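Local coordinates for SusD-like protein BACOVA_02651 (Bacteroides ovatus, PDB 5E75) that binds polysaccharide at the cell surface and probably captures xyloglucan before its transport into the periplasm for degradation, at residues Q156-I159 against N160-Y164; K184-L187 against A188-L192; Y356-R359 against L360-Y364; S400-L404 against D405-R409. All coordinates share one frame; numbering follows the deposited sequence.

Interaction 1: residues Q156-I159 against N160-Y164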
loop_
_atom_site.group_PDB
_atom_site.type_symbol
_atom_site.label_atom_id
_atom_site.label_comp_id
_atom_site.label_asym_id
_atom_site.label_seq_id
_atom_site.Cartn_x
_atom_site.Cartn_y
_atom_site.Cartn_z
ATOM N N GLN A 156 -10.203 16.972 5.819
ATOM C CA GLN A 156 -11.643 17.124 5.968
ATOM C C GLN A 156 -12.393 16.613 4.734
ATOM O O GLN A 156 -13.451 16.002 4.861
ATOM C CB GLN A 156 -11.989 18.586 6.260
ATOM C CG GLN A 156 -13.462 18.813 6.549
ATOM C CD GLN A 156 -13.878 18.197 7.856
ATOM O OE1 GLN A 156 -13.283 18.473 8.900
ATOM N NE2 GLN A 156 -14.877 17.332 7.821
ATOM N N PHE A 157 -11.833 16.832 3.546
ATOM C CA PHE A 157 -12.452 16.392 2.297
ATOM C C PHE A 157 -12.533 14.862 2.280
ATOM O O PHE A 157 -13.554 14.273 1.925
ATOM C CB PHE A 157 -11.614 16.952 1.140
ATOM C CG PHE A 157 -12.214 16.763 -0.219
ATOM C CD1 PHE A 157 -12.049 15.576 -0.913
ATOM C CD2 PHE A 157 -12.915 17.792 -0.820
ATOM C CE1 PHE A 157 -12.594 15.406 -2.173
ATOM C CE2 PHE A 157 -13.460 17.638 -2.074
ATOM C CZ PHE A 157 -13.302 16.442 -2.762
ATOM N N ILE A 158 -11.436 14.218 2.663
ATOM C CA ILE A 158 -11.384 12.765 2.769
ATOM C C ILE A 158 -12.423 12.239 3.767
ATOM O O ILE A 158 -13.178 11.316 3.475
ATOM C CB ILE A 158 -9.971 12.323 3.208
ATOM C CG1 ILE A 158 -8.938 12.550 2.098
ATOM C CG2 ILE A 158 -9.938 10.865 3.622
ATOM C CD1 ILE A 158 -7.500 12.586 2.596
ATOM N N ILE A 159 -12.481 12.864 4.940
ATOM C CA ILE A 159 -13.452 12.476 5.963
ATOM C C ILE A 159 -14.900 12.607 5.458
ATOM O O ILE A 159 -15.738 11.711 5.663
ATOM C CB ILE A 159 -13.227 13.278 7.274
ATOM C CG1 ILE A 159 -11.938 12.819 7.965
ATOM C CG2 ILE A 159 -14.418 13.127 8.230
ATOM C CD1 ILE A 159 -11.425 13.802 9.012
ATOM N N ASN A 160 -15.194 13.700 4.771
ATOM C CA ASN A 160 -16.547 13.900 4.268
ATOM C C ASN A 160 -16.931 12.809 3.268
ATOM O O ASN A 160 -18.048 12.276 3.300
ATOM C CB ASN A 160 -16.686 15.270 3.595
ATOM C CG ASN A 160 -16.649 16.427 4.577
ATOM O OD1 ASN A 160 -16.673 16.241 5.802
ATOM N ND2 ASN A 160 -16.561 17.640 4.034
ATOM N N ASP A 161 -16.005 12.470 2.383
ATOM C CA ASP A 161 -16.239 11.423 1.397
ATOM C C ASP A 161 -16.449 10.071 2.089
ATOM O O ASP A 161 -17.375 9.317 1.748
ATOM C CB ASP A 161 -15.062 11.290 0.426
ATOM C CG ASP A 161 -15.119 12.252 -0.744
ATOM O OD1 ASP A 161 -16.154 12.940 -0.935
ATOM O OD2 ASP A 161 -14.134 12.312 -1.496
ATOM N N LEU A 162 -15.600 9.757 3.059
ATOM C CA LEU A 162 -15.749 8.507 3.776
ATOM C C LEU A 162 -17.045 8.436 4.585
ATOM O O LEU A 162 -17.652 7.362 4.688
ATOM C CB LEU A 162 -14.528 8.263 4.666
ATOM C CG LEU A 162 -13.256 7.971 3.873
ATOM C CD1 LEU A 162 -12.041 8.015 4.774
ATOM C CD2 LEU A 162 -13.341 6.636 3.169
ATOM N N ASN A 163 -17.468 9.555 5.166
ATOM C CA ASN A 163 -18.740 9.584 5.906
ATOM C C ASN A 163 -19.886 9.177 4.990
ATOM O O ASN A 163 -20.722 8.378 5.372
ATOM C CB ASN A 163 -19.033 10.971 6.501
ATOM C CG ASN A 163 -18.196 11.290 7.726
ATOM O OD1 ASN A 163 -17.675 10.401 8.396
ATOM N ND2 ASN A 163 -18.102 12.573 8.049
ATOM N N TYR A 164 -19.903 9.718 3.777
ATOM C CA TYR A 164 -20.963 9.374 2.844
ATOM C C TYR A 164 -20.904 7.886 2.529
ATOM O O TYR A 164 -21.930 7.208 2.486
ATOM C CB TYR A 164 -20.875 10.201 1.563
ATOM C CG TYR A 164 -22.048 9.956 0.632
ATOM C CD1 TYR A 164 -22.055 8.875 -0.257
ATOM C CD2 TYR A 164 -23.169 10.786 0.652
ATOM C CE1 TYR A 164 -23.141 8.634 -1.089
ATOM C CE2 TYR A 164 -24.254 10.547 -0.198
ATOM C CZ TYR A 164 -24.218 9.471 -1.056
ATOM O OH TYR A 164 -25.264 9.196 -1.894
HETATM O O HOH W 1 -15.542 15.415 0.231
#

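Interaction 2: residues K184-L187 against A188-L192. With EDO (1,2-ethanediol), chain C.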
loop_
_atom_site.group_PDB
_atom_site.type_symbol
_atom_site.label_atom_id
_atom_site.label_comp_id
_atom_site.label_asym_id
_atom_site.label_seq_id
_atom_site.Cartn_x
_atom_site.Cartn_y
_atom_site.Cartn_z
ATOM N N LYS A 184 -15.427 2.211 6.833
ATOM C CA LYS A 184 -15.142 2.424 8.242
ATOM C C LYS A 184 -13.659 2.160 8.553
ATOM O O LYS A 184 -13.049 2.882 9.347
ATOM C CB LYS A 184 -16.010 1.523 9.116
ATOM C CG LYS A 184 -17.483 1.860 9.116
ATOM C CD LYS A 184 -18.312 0.880 9.944
ATOM C CE LYS A 184 -19.775 1.328 9.996
ATOM N NZ LYS A 184 -20.645 0.318 10.678
ATOM N N GLY A 185 -13.081 1.135 7.935
ATOM C CA GLY A 185 -11.676 0.817 8.145
ATOM C C GLY A 185 -10.743 1.913 7.659
ATOM O O GLY A 185 -9.786 2.290 8.349
ATOM N N ILE A 186 -11.008 2.434 6.461
ATOM C CA ILE A 186 -10.210 3.555 5.954
ATOM C C ILE A 186 -10.389 4.781 6.850
ATOM O O ILE A 186 -9.430 5.466 7.174
ATOM C CB ILE A 186 -10.557 3.910 4.481
ATOM C CG1 ILE A 186 -10.337 2.701 3.557
ATOM C CG2 ILE A 186 -9.745 5.112 3.997
ATOM C CD1 ILE A 186 -8.941 2.386 3.228
ATOM N N LEU A 187 -11.624 5.055 7.260
ATOM C CA LEU A 187 -11.885 6.204 8.109
ATOM C C LEU A 187 -11.150 6.122 9.452
ATOM O O LEU A 187 -10.608 7.121 9.934
ATOM C CB LEU A 187 -13.399 6.386 8.283
ATOM C CG LEU A 187 -13.870 7.623 9.040
ATOM C CD1 LEU A 187 -13.308 8.900 8.426
ATOM C CD2 LEU A 187 -15.391 7.650 8.996
ATOM N N ALA A 188 -11.063 4.915 10.012
ATOM C CA ALA A 188 -10.285 4.720 11.228
ATOM C C ALA A 188 -8.820 5.094 10.990
ATOM O O ALA A 188 -8.192 5.766 11.832
ATOM C CB ALA A 188 -10.402 3.295 11.709
ATOM N N LYS A 189 -8.275 4.662 9.851
ATOM C CA LYS A 189 -6.890 4.969 9.498
ATOM C C LYS A 189 -6.677 6.469 9.331
ATOM O O LYS A 189 -5.647 7.011 9.720
ATOM C CB LYS A 189 -6.454 4.231 8.223
ATOM C CG LYS A 189 -6.368 2.731 8.364
ATOM C CD LYS A 189 -5.868 2.087 7.092
ATOM C CE LYS A 189 -4.477 2.540 6.723
ATOM N NZ LYS A 189 -3.938 1.693 5.604
ATOM N N VAL A 190 -7.657 7.141 8.733
ATOM C CA VAL A 190 -7.579 8.583 8.507
ATOM C C VAL A 190 -7.600 9.357 9.837
ATOM O O VAL A 190 -6.779 10.249 10.045
ATOM C CB VAL A 190 -8.701 9.044 7.539
ATOM C CG1 VAL A 190 -8.735 10.555 7.438
ATOM C CG2 VAL A 190 -8.485 8.440 6.164
ATOM N N TYR A 191 -8.527 9.014 10.727
ATOM C CA TYR A 191 -8.560 9.670 12.031
ATOM C C TYR A 191 -7.271 9.418 12.818
ATOM O O TYR A 191 -6.730 10.335 13.448
ATOM C CB TYR A 191 -9.778 9.228 12.837
ATOM C CG TYR A 191 -11.050 9.971 12.504
ATOM C CD1 TYR A 191 -11.131 11.355 12.641
ATOM C CD2 TYR A 191 -12.158 9.300 12.051
ATOM C CE1 TYR A 191 -12.285 12.044 12.346
ATOM C CE2 TYR A 191 -13.339 9.985 11.764
ATOM C CZ TYR A 191 -13.375 11.357 11.903
ATOM O OH TYR A 191 -14.541 12.062 11.621
ATOM N N LEU A 192 -6.761 8.189 12.785
ATOM C CA LEU A 192 -5.497 7.919 13.462
ATOM C C LEU A 192 -4.371 8.756 12.863
ATOM O O LEU A 192 -3.548 9.338 13.601
ATOM C CB LEU A 192 -5.139 6.428 13.431
ATOM C CG LEU A 192 -3.815 6.035 14.102
ATOM C CD1 LEU A 192 -3.808 6.390 15.599
ATOM C CD2 LEU A 192 -3.545 4.565 13.880
HETATM C C1 EDO C . -5.789 4.002 2.557
HETATM O O1 EDO C . -4.487 3.719 3.059
HETATM C C2 EDO C . -5.741 4.301 1.064
HETATM O O2 EDO C . -5.446 5.678 0.822
#

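Interaction 3: residues Y356-R359 against L360-Y364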
loop_
_atom_site.group_PDB
_atom_site.type_symbol
_atom_site.label_atom_id
_atom_site.label_comp_id
_atom_site.label_asym_id
_atom_site.label_seq_id
_atom_site.Cartn_x
_atom_site.Cartn_y
_atom_site.Cartn_z
ATOM N N TYR A 356 -4.095 -5.011 -3.215
ATOM C CA TYR A 356 -4.766 -4.621 -1.982
ATOM C C TYR A 356 -4.700 -3.116 -1.738
ATOM O O TYR A 356 -3.658 -2.484 -1.945
ATOM C CB TYR A 356 -4.144 -5.328 -0.781
ATOM C CG TYR A 356 -4.495 -6.783 -0.669
ATOM C CD1 TYR A 356 -5.791 -7.180 -0.361
ATOM C CD2 TYR A 356 -3.536 -7.766 -0.850
ATOM C CE1 TYR A 356 -6.133 -8.500 -0.252
ATOM C CE2 TYR A 356 -3.872 -9.120 -0.732
ATOM C CZ TYR A 356 -5.190 -9.466 -0.443
ATOM O OH TYR A 356 -5.566 -10.781 -0.325
ATOM N N ILE A 357 -5.823 -2.559 -1.287
ATOM C CA ILE A 357 -5.880 -1.210 -0.748
ATOM C C ILE A 357 -6.060 -1.279 0.768
ATOM O O ILE A 357 -5.391 -0.554 1.510
ATOM C CB ILE A 357 -6.993 -0.373 -1.421
ATOM C CG1 ILE A 357 -6.649 -0.142 -2.892
ATOM C CG2 ILE A 357 -7.201 0.965 -0.695
ATOM C CD1 ILE A 357 -7.778 0.496 -3.720
ATOM N N LEU A 358 -6.946 -2.164 1.229
ATOM C CA LEU A 358 -7.154 -2.382 2.658
ATOM C C LEU A 358 -7.423 -3.852 3.000
ATOM O O LEU A 358 -8.367 -4.448 2.468
ATOM C CB LEU A 358 -8.325 -1.541 3.172
ATOM C CG LEU A 358 -8.585 -1.617 4.687
ATOM C CD1 LEU A 358 -7.443 -0.956 5.455
ATOM C CD2 LEU A 358 -9.921 -0.983 5.027
ATOM N N ARG A 359 -6.600 -4.422 3.881
ATOM C CA ARG A 359 -6.863 -5.728 4.473
ATOM C C ARG A 359 -7.368 -5.597 5.913
ATOM O O ARG A 359 -7.026 -4.656 6.626
ATOM C CB ARG A 359 -5.586 -6.588 4.478
ATOM C CG ARG A 359 -5.199 -7.099 3.130
ATOM C CD ARG A 359 -4.245 -8.264 3.202
ATOM N NE ARG A 359 -2.853 -7.953 3.517
ATOM C CZ ARG A 359 -2.239 -8.262 4.655
ATOM N NH1 ARG A 359 -2.912 -8.740 5.697
ATOM N NH2 ARG A 359 -0.937 -8.053 4.768
ATOM N N LEU A 360 -8.121 -6.594 6.367
ATOM C CA LEU A 360 -8.610 -6.601 7.747
ATOM C C LEU A 360 -7.470 -6.512 8.765
ATOM O O LEU A 360 -7.625 -5.851 9.803
ATOM C CB LEU A 360 -9.484 -7.836 7.980
ATOM C CG LEU A 360 -10.189 -7.933 9.329
ATOM C CD1 LEU A 360 -11.232 -6.846 9.508
ATOM C CD2 LEU A 360 -10.799 -9.307 9.469
ATOM N N ALA A 361 -6.317 -7.120 8.481
ATOM C CA ALA A 361 -5.213 -7.048 9.438
ATOM C C ALA A 361 -4.771 -5.606 9.680
ATOM O O ALA A 361 -4.285 -5.288 10.758
ATOM C CB ALA A 361 -4.050 -7.860 8.971
ATOM N N ASP A 362 -4.894 -4.753 8.672
ATOM C CA ASP A 362 -4.581 -3.325 8.821
ATOM C C ASP A 362 -5.508 -2.697 9.865
ATOM O O ASP A 362 -5.081 -1.907 10.711
ATOM C CB ASP A 362 -4.743 -2.662 7.451
ATOM C CG ASP A 362 -4.040 -1.342 7.315
ATOM O OD1 ASP A 362 -3.826 -0.642 8.311
ATOM O OD2 ASP A 362 -3.695 -1.007 6.164
ATOM N N VAL A 363 -6.792 -3.033 9.792
ATOM C CA VAL A 363 -7.747 -2.491 10.744
ATOM C C VAL A 363 -7.416 -2.997 12.153
ATOM O O VAL A 363 -7.521 -2.232 13.115
ATOM C CB VAL A 363 -9.218 -2.783 10.346
ATOM C CG1 VAL A 363 -10.167 -2.048 11.250
ATOM C CG2 VAL A 363 -9.476 -2.383 8.906
ATOM N N TYR A 364 -7.005 -4.258 12.269
ATOM C CA TYR A 364 -6.591 -4.796 13.575
ATOM C C TYR A 364 -5.443 -3.983 14.153
ATOM O O TYR A 364 -5.461 -3.592 15.325
ATOM C CB TYR A 364 -6.159 -6.270 13.462
ATOM C CG TYR A 364 -7.283 -7.300 13.329
ATOM C CD1 TYR A 364 -8.573 -6.932 12.982
ATOM C CD2 TYR A 364 -7.041 -8.654 13.566
ATOM C CE1 TYR A 364 -9.585 -7.884 12.879
ATOM C CE2 TYR A 364 -8.039 -9.588 13.456
ATOM C CZ TYR A 364 -9.308 -9.208 13.112
ATOM O OH TYR A 364 -10.270 -10.195 13.052
HETATM O O HOH W 2 -4.236 -2.998 4.201
#

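Interaction 4: residues S400-L404 against D405-R409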
loop_
_atom_site.group_PDB
_atom_site.type_symbol
_atom_site.label_atom_id
_atom_site.label_comp_id
_atom_site.label_asym_id
_atom_site.label_seq_id
_atom_site.Cartn_x
_atom_site.Cartn_y
_atom_site.Cartn_z
ATOM N N SER A 400 2.566 -9.428 25.582
ATOM C CA SER A 400 1.766 -9.058 26.749
ATOM C C SER A 400 1.635 -7.551 26.882
ATOM O O SER A 400 0.786 -7.060 27.620
ATOM C CB SER A 400 2.386 -9.634 28.030
ATOM O OG SER A 400 3.724 -9.217 28.143
ATOM N N SER A 401 2.485 -6.820 26.170
ATOM C CA SER A 401 2.391 -5.366 26.101
ATOM C C SER A 401 3.042 -4.905 24.802
ATOM O O SER A 401 3.957 -5.560 24.299
ATOM C CB SER A 401 3.082 -4.728 27.303
ATOM O OG SER A 401 4.479 -4.855 27.209
ATOM N N ILE A 402 2.552 -3.797 24.245
ATOM C CA ILE A 402 3.136 -3.235 23.033
ATOM C C ILE A 402 3.416 -1.759 23.182
ATOM O O ILE A 402 2.737 -1.049 23.947
ATOM C CB ILE A 402 2.239 -3.456 21.782
ATOM C CG1 ILE A 402 0.866 -2.801 21.935
ATOM C CG2 ILE A 402 2.081 -4.946 21.512
ATOM C CD1 ILE A 402 -0.032 -2.935 20.697
ATOM N N THR A 403 4.426 -1.314 22.445
ATOM C CA THR A 403 4.754 0.089 22.302
ATOM C C THR A 403 4.606 0.491 20.828
ATOM O O THR A 403 4.342 -0.354 19.955
ATOM C CB THR A 403 6.207 0.372 22.691
ATOM O OG1 THR A 403 7.081 -0.219 21.723
ATOM C CG2 THR A 403 6.549 -0.186 24.084
ATOM N N LEU A 404 4.792 1.773 20.541
ATOM C CA LEU A 404 4.754 2.234 19.160
ATOM C C LEU A 404 5.833 1.505 18.340
ATOM O O LEU A 404 5.613 1.170 17.171
ATOM C CB LEU A 404 4.917 3.749 19.084
ATOM C CG LEU A 404 4.825 4.331 17.667
ATOM C CD1 LEU A 404 3.445 4.103 17.042
ATOM C CD2 LEU A 404 5.189 5.805 17.675
ATOM N N ASP A 405 6.993 1.240 18.929
ATOM C CA ASP A 405 8.035 0.524 18.207
ATOM C C ASP A 405 7.596 -0.880 17.797
ATOM O O ASP A 405 7.947 -1.354 16.711
ATOM C CB ASP A 405 9.319 0.451 19.041
ATOM C CG ASP A 405 10.017 1.785 19.156
ATOM O OD1 ASP A 405 9.841 2.657 18.276
ATOM O OD2 ASP A 405 10.765 1.957 20.147
ATOM N N ASP A 406 6.814 -1.542 18.635
ATOM C CA ASP A 406 6.288 -2.859 18.295
ATOM C C ASP A 406 5.310 -2.749 17.131
ATOM O O ASP A 406 5.285 -3.613 16.258
ATOM C CB ASP A 406 5.564 -3.500 19.483
ATOM C CG ASP A 406 6.489 -3.850 20.617
ATOM O OD1 ASP A 406 7.518 -4.514 20.372
ATOM O OD2 ASP A 406 6.174 -3.459 21.759
ATOM N N ILE A 407 4.516 -1.684 17.117
ATOM C CA ILE A 407 3.539 -1.481 16.051
ATOM C C ILE A 407 4.221 -1.176 14.724
ATOM O O ILE A 407 3.819 -1.712 13.681
ATOM C CB ILE A 407 2.532 -0.384 16.427
ATOM C CG1 ILE A 407 1.716 -0.888 17.618
ATOM C CG2 ILE A 407 1.633 -0.035 15.247
ATOM C CD1 ILE A 407 0.766 0.104 18.230
ATOM N N ILE A 408 5.264 -0.358 14.750
ATOM C CA ILE A 408 6.005 -0.040 13.535
ATOM C C ILE A 408 6.566 -1.327 12.925
ATOM O O ILE A 408 6.443 -1.564 11.723
ATOM C CB ILE A 408 7.130 0.994 13.784
ATOM C CG1 ILE A 408 6.512 2.348 14.145
ATOM C CG2 ILE A 408 8.049 1.108 12.562
ATOM C CD1 ILE A 408 7.526 3.360 14.719
ATOM N N ARG A 409 7.188 -2.173 13.745
ATOM C CA ARG A 409 7.794 -3.389 13.238
ATOM C C ARG A 409 6.731 -4.323 12.706
ATOM O O ARG A 409 6.901 -4.912 11.650
ATOM C CB ARG A 409 8.605 -4.084 14.342
ATOM C CG ARG A 409 9.435 -5.269 13.868
ATOM C CD ARG A 409 10.264 -5.840 15.001
ATOM N NE ARG A 409 11.218 -6.803 14.485
ATOM C CZ ARG A 409 12.208 -7.357 15.174
ATOM N NH1 ARG A 409 12.389 -7.059 16.445
ATOM N NH2 ARG A 409 13.022 -8.201 14.569
HETATM O O HOH W 3 6.796 -4.694 24.013
#

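Interaction 1: residues Q156-I159 against N160-Y164
Q156 and N160 meet one turn apart on helix 151-168, which is consistent with the TPR-like helical part of SusD-family proteins. The Q156 amide donates through NE2 to N160 OD1 at 2.9 Å, with an N-H...O angle of 155°. The acceptor lies in the amide plane of Q156, but NE2 sits above the carbonyl plane of N160. The two amide planes are 47° apart. A chi1 of -175° points the Q156 chain past the carbonyl carbon, and a bend at chi2 brings NE2 back over the next turn. Alongside it, N160 N donates to Q156 O in the regular i to i+4 pattern.

A second pair, F157 and D161, lies on a buried part of the helix. D161 OD2 comes to 3.5 Å from F157 CE1 at a slant to the ring. A water sits over the centre of one ring face and donates to F157 O at 2.9 Å. Its bond to D161 OD1 is weak; that oxygen forms salt bridges with R114 and R117. I158 CG2 lies alongside L162 CD1 at 3.7 Å.

Helix 103-125 meets F157 and L162, while helix 180-195 packs against I158, I159 and N163.

Interaction 2: residues K184-L187 against A188-L192
L187 and Y191 pack one turn apart on helix 180-195, in the buried helical core of the protein. They lie side by side and point the same way. L187 CD1 touches Y191 CE2 at 3.5 Å, and L187 CG is almost as near to that same ring atom. The leucine reaches this place because its CG is turned anti to the backbone N (chi1 -174°), beside the carbonyl carbon. The ring also lies obliquely near L187 O, which is 3.4 Å from Y191 CD2. The same oxygen accepts Y191 N in a nearly straight bond, with an N-H...O angle of 173°. With an alanine here the branch beside the ring is gone, which is likely to open a gap between Y191 and N163.

The motif is the regular alpha-helical i to i+4 repeat. A188 N, K189 N and V190 N likewise donate to K184 O, G185 O and I186 O. I186 CG2 faces V190 CG2 more loosely, at 4.2 Å. G185 has no side chain, which probably allows the close approach of V363 of helix 360-372.

K189 bends at chi3, and its NZ makes a weak bond of 3.3 Å to O1 of a 1,2-ethanediol molecule, probably from the crystallisation liquor. The stronger partner of NZ is D362. I186 CD1 touches the diol carbon C1 at 3.6 Å. K184 NZ forms a salt bridge with D217 of helix 205-221.

Interaction 3: residues Y356-R359 against L360-Y364
L358 and D362 meet where strand 355-359 runs into helix 360-372, with R359 at the N-cap position. The strand pairs antiparallel with 244-248, and I357 and L358 both face L246 in a classic beta bulge.

The directly packed part is apolar. L358 CD1 lies 3.8 Å from D362 CB, the two side chains crossing at about a right angle. A chi1 of -176° swings the L358 branch to the carbonyl side, where its methyls meet the first helical turn. There CD2 of L358 meets V363 CG2 at 4.1 Å.

The other side is water-mediated. A water accepts R359 N and donates to D362 OD2, so it links the strand end to the helix. The direct bond from D362 N to R359 O is bent, at 131°, and the donor stands well above the carbonyl plane. The D362 carboxylate also pairs with R411 and K189, two charges that probably favour its ionised form.

R359 bends at chi3. Its guanidinium pairs with E243, E414 and E418, and NH1 lies 3.6 Å from A361 CB, at an oblique approach. Further back along the arginine, R359 CD sits over the centre of the Y356 ring, 3.8 Å above its plane.

Interaction 4: residues S400-L404 against D405-R409
T403 and D406 bind each other at the start of helix 404-415, with T403 at the N-cap position. The bond from T403 N to the D406 side chain is one half of a capping box. T403 N donates to D406 OD2 at 2.9 Å, with an N-H...O angle of 157°. The carboxylate oxygen is met on its anti side, slightly out of plane. T403 OG1 gives the same oxygen a weak bond of 3.4 Å. A water also donates to D406 OD2, and the water oxygen lies 2.6 Å from it. The second bond of this water goes to S401 O. Three donors therefore share D406 OD2.

T403 O begins the helical bonding: it accepts I407 N in its carbonyl plane, and D406 N only weakly. T403 OG1 lies between the backbone N and the carbonyl carbon (chi1 69°), which turns it to the helix start. A lysine in place of D406 has no acceptor to offer, and would probably leave T403 N and the water without this partner.

The next shell is mostly apolar. I402 CD1 meets I407 CD1 at 4.0 Å. One turn into the helix, L404 CG and I408 CD1 cross at an angle, 4.1 Å apart. Further out, I402 packs on L384 and F387 of helix 382-393. I407 and L404 rest on E369 and L372 of helix 360-372. L404 and I408 also touch W428 of helix 421-431. At the outer edge, D405 OD1 forms a salt bridge with K435 NZ.

In the fold
Interactions 1 and 2 lie on consecutive helices that pack together, their centres about 10 Å apart. I159 CG2 touches Y191 OH at 3.6 Å, and L162 CD1 touches I186 CG2 at 3.8 Å. Interaction 2 also meets interaction 3, joining the N-terminal helices to the later SusD-family part of the chain. There K189 NZ forms a salt bridge with D362 OD2 at 2.8 Å, and K189 CD packs on L358 CD1. Interaction 4 touches none of the others directly; its nearest atoms are about 8 Å from interaction 3 and about 7 Å from interaction 2. E369 of helix 360-372 touches both L192 and L404, and interaction 3 begins that same helix. The side chains of I159 and Y191 each lie about 10 Å from a bound magnesium ion.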